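Local coordinates for protein lysozyme C (Equus asinus, PDB 5XUW) that hydrolyses the beta-1,4 linkages between N-acetylmuramic acid and N-acetylglucosamine in bacterial peptidoglycan, and carries one bound calcium ion, at residues K1-S4 with K5-A9; M31-E35 with S36-T40. All blocks are in the same frame, centred on the assembly; numbering follows the deposited sequence.

Contact 1 of 2, residues K1-S4 with K5-A9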
loop_
_atom_site.group_PDB
_atom_site.type_symbol
_atom_site.label_atom_id
_atom_site.label_comp_id
_atom_site.label_asym_id
_atom_site.label_seq_id
_atom_site.Cartn_x
_atom_site.Cartn_y
_atom_site.Cartn_z
ATOM N N LYS A 1 -12.940 -0.056 -6.054
ATOM C CA LYS A 1 -12.441 0.897 -7.097
ATOM C C LYS A 1 -11.117 0.366 -7.625
ATOM O O LYS A 1 -10.302 -0.126 -6.842
ATOM C CB LYS A 1 -12.246 2.294 -6.489
ATOM C CG LYS A 1 -11.591 3.351 -7.362
ATOM C CD LYS A 1 -11.277 4.598 -6.551
ATOM C CE LYS A 1 -10.498 5.624 -7.358
ATOM N NZ LYS A 1 -11.282 6.274 -8.430
ATOM N N VAL A 2 -10.914 0.459 -8.940
ATOM C CA VAL A 2 -9.616 0.176 -9.549
ATOM C C VAL A 2 -9.065 1.493 -10.100
ATOM O O VAL A 2 -9.652 2.092 -11.011
ATOM C CB VAL A 2 -9.701 -0.901 -10.641
ATOM C CG1 VAL A 2 -8.333 -1.153 -11.259
ATOM C CG2 VAL A 2 -10.273 -2.187 -10.062
ATOM N N PHE A 3 -7.959 1.953 -9.515
ATOM C CA PHE A 3 -7.253 3.144 -9.992
ATOM C C PHE A 3 -6.555 2.874 -11.318
ATOM O O PHE A 3 -6.120 1.765 -11.559
ATOM C CB PHE A 3 -6.162 3.570 -9.002
ATOM C CG PHE A 3 -6.665 4.250 -7.776
ATOM C CD1 PHE A 3 -7.092 3.514 -6.679
ATOM C CD2 PHE A 3 -6.670 5.641 -7.693
ATOM C CE1 PHE A 3 -7.543 4.158 -5.531
ATOM C CE2 PHE A 3 -7.109 6.287 -6.550
ATOM C CZ PHE A 3 -7.550 5.548 -5.467
ATOM N N SER A 4 -6.438 3.893 -12.164
ATOM C CA SER A 4 -5.425 3.874 -13.216
ATOM C C SER A 4 -4.119 4.245 -12.535
ATOM O O SER A 4 -4.122 4.918 -11.503
ATOM C CB SER A 4 -5.716 4.870 -14.339
ATOM O OG SER A 4 -5.477 6.210 -13.942
ATOM N N LYS A 5 -3.007 3.830 -13.124
ATOM C CA LYS A 5 -1.702 4.187 -12.578
ATOM C C LYS A 5 -1.576 5.689 -12.332
ATOM O O LYS A 5 -1.172 6.111 -11.259
ATOM C CB LYS A 5 -0.591 3.713 -13.513
ATOM C CG LYS A 5 0.797 4.159 -13.086
ATOM C CD LYS A 5 1.886 3.316 -13.723
ATOM C CE LYS A 5 1.991 3.535 -15.213
ATOM N NZ LYS A 5 3.082 2.690 -15.782
ATOM N N CYS A 6 -1.930 6.501 -13.327
ATOM C CA CYS A 6 -1.774 7.955 -13.193
ATOM C C CYS A 6 -2.755 8.605 -12.216
ATOM O O CYS A 6 -2.400 9.568 -11.524
ATOM C CB CYS A 6 -1.839 8.632 -14.558
ATOM S SG CYS A 6 -0.393 8.235 -15.564
ATOM N N GLU A 7 -3.979 8.085 -12.161
ATOM C CA GLU A 7 -4.931 8.506 -11.147
ATOM C C GLU A 7 -4.351 8.310 -9.746
ATOM O O GLU A 7 -4.422 9.214 -8.902
ATOM C CB GLU A 7 -6.219 7.704 -11.263
ATOM C CG GLU A 7 -7.324 8.172 -10.336
ATOM C CD GLU A 7 -8.545 7.282 -10.409
ATOM O OE1 GLU A 7 -8.493 6.232 -11.093
ATOM O OE2 GLU A 7 -9.545 7.646 -9.766
ATOM N N LEU A 8 -3.791 7.127 -9.503
ATOM C CA LEU A 8 -3.206 6.839 -8.192
ATOM C C LEU A 8 -2.022 7.754 -7.909
ATOM O O LEU A 8 -1.916 8.305 -6.819
ATOM C CB LEU A 8 -2.809 5.368 -8.058
ATOM C CG LEU A 8 -2.274 4.972 -6.674
ATOM C CD1 LEU A 8 -3.289 5.266 -5.572
ATOM C CD2 LEU A 8 -1.859 3.504 -6.641
ATOM N N ALA A 9 -1.158 7.944 -8.903
ATOM C CA ALA A 9 0.016 8.820 -8.747
ATOM C C ALA A 9 -0.378 10.230 -8.281
ATOM O O ALA A 9 0.191 10.780 -7.338
ATOM C CB ALA A 9 0.786 8.891 -10.050
#
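The carboxylate of E7 is held at both oxygens by the chain end that precedes its helix. K1 NZ lies 2.6 Å from E7 OE2 in a salt bridge, reaching the syn side of that oxygen from 27° out of the carboxylate plane. On the other oxygen, the backbone N-H of S4 donates a longer bond of 3.3 Å to E7 OE1, arriving on the anti side. Two grips on different oxygens restrict rotation of the carboxylate, and the cationic ammonium would be expected to favour its ionised form. The length of glutamate suits the task: with CG trans to its own nitrogen (chi1 -174°) and the chain extended beyond, E7 reaches back from the first turn to the residues that precede the helix. S4 returns the bond, its OG accepting from E7 N at 3.0 Å. This reciprocal pair is a capping box with S4 as N-cap; serine fits because its short hydroxyl can reach an amide of the first turn. A regular helical bond from L8 N to S4 O also starts from this residue.

Beside the salt bridge, the F3 ring is sandwiched. K1 CE lies 3.4 Å above one face, over its centre, so the end of the lysine's methylene chain rests on the ring before the ammonium meets E7. Over the opposite face, L8 CD1 makes a CH-pi contact 4.0 Å from the centroid, only 9° off the normal. The flat ring thus offers apolar surface to the lysine stem on one face and the leucine methyl on the other.

C6 is joined by a disulfide to C127, and K5 NZ bonds to Y123 O, tying the first turn of helix 5-14 to the C-terminal region. L8 also packs against helix 25-36, while residues 1-3 run beside the loop following that helix.

Contact 2 of 2, residues M31-E35 with S36-T40; sequences MAEYE and SNFNT
F38 turns its ring back over the end of the helix it follows, laying one face against E33, whose CA stands 3.7 Å above the ring plane, offset toward the rim. The closest approach of these two residues is E33 CB to F38 CZ at 3.4 Å. E33 crosses the ring obliquely, its carboxylate plane tilted 30° from that of the ring. With CG trans to its backbone nitrogen (chi1 -171°) and an extended chain, E33 lays its methylenes along the phenylalanine and carries OE1 onward to the hydroxyl of Y123. Glutamate thus supplies an apolar stem and a polar end. A32, whose single methyl probably leaves room for the ring, places CB 4.2 Å from F38 CD1.

At the end of the helix, A32 O accepts a bond from S36 N at 3.0 Å. S36 OG, on a side chain short enough to reach back to the last turn, lies 2.9 Å from the same carbonyl and also within bonding reach of L56 O; its one proton could serve either. N37 N donates a weak bond of 2.9 Å to E33 O.

Leaving the helix, N37 adopts positive phi, which asparagine tolerates well, and a type I' beta turn from S36 to N39 swings F38 back. This helix terminus borders the active site of C-type lysozymes: the end of E35, the predicted catalytic acid, leads away from residues 36-40, with OE2 bonded to A110 N and D53 nearby.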
loop_
_atom_site.group_PDB
_atom_site.type_symbol
_atom_site.label_atom_id
_atom_site.label_comp_id
_atom_site.label_asym_id
_atom_site.label_seq_id
_atom_site.Cartn_x
_atom_site.Cartn_y
_atom_site.Cartn_z
ATOM N N MET A 31 4.423 -0.179 -5.706
ATOM C CA MET A 31 4.020 -1.104 -4.644
ATOM C C MET A 31 2.529 -1.413 -4.786
ATOM O O MET A 31 2.134 -2.574 -4.726
ATOM C CB MET A 31 4.364 -0.530 -3.264
ATOM C CG MET A 31 3.883 -1.344 -2.068
ATOM S SD MET A 31 2.236 -0.909 -1.482
ATOM C CE MET A 31 2.570 0.682 -0.725
ATOM N N ALA A 32 1.708 -0.398 -5.036
ATOM C CA ALA A 32 0.275 -0.637 -5.186
ATOM C C ALA A 32 -0.043 -1.525 -6.397
ATOM O O ALA A 32 -0.897 -2.410 -6.303
ATOM C CB ALA A 32 -0.484 0.672 -5.266
ATOM N N GLU A 33 0.646 -1.309 -7.521
ATOM C CA GLU A 33 0.382 -2.109 -8.718
ATOM C C GLU A 33 0.624 -3.585 -8.440
ATOM O O GLU A 33 -0.196 -4.430 -8.790
ATOM C CB GLU A 33 1.233 -1.688 -9.926
ATOM C CG GLU A 33 0.776 -2.396 -11.198
ATOM C CD GLU A 33 1.436 -1.933 -12.484
ATOM O OE1 GLU A 33 2.216 -0.964 -12.495
ATOM O OE2 GLU A 33 1.158 -2.582 -13.517
ATOM N N TYR A 34 1.754 -3.897 -7.822
ATOM C CA TYR A 34 2.120 -5.298 -7.641
ATOM C C TYR A 34 1.489 -5.955 -6.409
ATOM O O TYR A 34 1.329 -7.169 -6.393
ATOM C CB TYR A 34 3.644 -5.458 -7.739
ATOM C CG TYR A 34 4.088 -5.158 -9.157
ATOM C CD1 TYR A 34 4.007 -6.139 -10.154
ATOM C CD2 TYR A 34 4.500 -3.884 -9.533
ATOM C CE1 TYR A 34 4.360 -5.868 -11.464
ATOM C CE2 TYR A 34 4.836 -3.602 -10.844
ATOM C CZ TYR A 34 4.777 -4.608 -11.806
ATOM O OH TYR A 34 5.101 -4.329 -13.110
ATOM N N GLU A 35 1.087 -5.164 -5.410
ATOM C CA GLU A 35 0.386 -5.707 -4.242
ATOM C C GLU A 35 -1.080 -6.023 -4.539
ATOM O O GLU A 35 -1.565 -7.082 -4.152
ATOM C CB GLU A 35 0.486 -4.750 -3.049
ATOM C CG GLU A 35 1.866 -4.722 -2.386
ATOM C CD GLU A 35 2.239 -6.012 -1.675
ATOM O OE1 GLU A 35 1.342 -6.830 -1.381
ATOM O OE2 GLU A 35 3.442 -6.209 -1.412
ATOM N N SER A 36 -1.767 -5.117 -5.228
ATOM C CA SER A 36 -3.219 -5.196 -5.397
ATOM C C SER A 36 -3.751 -5.039 -6.833
ATOM O O SER A 36 -4.973 -5.045 -7.023
ATOM C CB SER A 36 -3.852 -4.098 -4.543
ATOM O OG SER A 36 -3.536 -2.812 -5.067
ATOM N N ASN A 37 -2.868 -4.848 -7.821
ATOM C CA ASN A 37 -3.269 -4.457 -9.181
ATOM C C ASN A 37 -4.178 -3.212 -9.193
ATOM O O ASN A 37 -5.121 -3.126 -9.984
ATOM C CB ASN A 37 -3.920 -5.652 -9.918
ATOM C CG ASN A 37 -3.940 -5.483 -11.445
ATOM O OD1 ASN A 37 -4.776 -6.081 -12.136
ATOM N ND2 ASN A 37 -3.052 -4.656 -11.969
ATOM N N PHE A 38 -3.877 -2.261 -8.299
ATOM C CA PHE A 38 -4.609 -0.988 -8.156
ATOM C C PHE A 38 -6.057 -1.098 -7.651
ATOM O O PHE A 38 -6.801 -0.126 -7.750
ATOM C CB PHE A 38 -4.605 -0.181 -9.463
ATOM C CG PHE A 38 -3.232 0.204 -9.955
ATOM C CD1 PHE A 38 -2.300 0.783 -9.095
ATOM C CD2 PHE A 38 -2.883 0.008 -11.283
ATOM C CE1 PHE A 38 -1.045 1.145 -9.549
ATOM C CE2 PHE A 38 -1.620 0.377 -11.745
ATOM C CZ PHE A 38 -0.712 0.959 -10.879
ATOM N N ASN A 39 -6.414 -2.244 -7.076
ATOM C CA ASN A 39 -7.783 -2.544 -6.664
ATOM C C ASN A 39 -7.937 -2.365 -5.154
ATOM O O ASN A 39 -7.325 -3.092 -4.367
ATOM C CB ASN A 39 -8.131 -3.974 -7.061
ATOM C CG ASN A 39 -9.617 -4.290 -6.916
ATOM O OD1 ASN A 39 -10.372 -3.564 -6.277
ATOM N ND2 ASN A 39 -10.039 -5.383 -7.534
ATOM N N THR A 40 -8.776 -1.406 -4.761
ATOM C CA THR A 40 -9.018 -1.124 -3.344
ATOM C C THR A 40 -9.698 -2.278 -2.623
ATOM O O THR A 40 -9.652 -2.339 -1.411
ATOM C CB THR A 40 -9.891 0.131 -3.128
ATOM O OG1 THR A 40 -11.157 -0.053 -3.770
ATOM C CG2 THR A 40 -9.217 1.366 -3.676
#

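From the N terminus, contact 1 comes first: residues 1-4 lead directly into helix 5-14, and the contact closes a local turn at its start. Contact 2 follows in series at the far end of the next helix, 25-36, where the chain turns off toward strand 43-44. Neither encloses nor crosses the other, and their centres lie about 9 Å apart. Two probable backbone hydrogen bonds join residues 1-3 to the loop 38-40, K1 O with T40 N at 2.9 Å and F3 N with F38 O at 3.0 Å. Between the helices, L8 CD2 packs on A32 CB. The beginning of one helix is thereby fastened to the exit of the next.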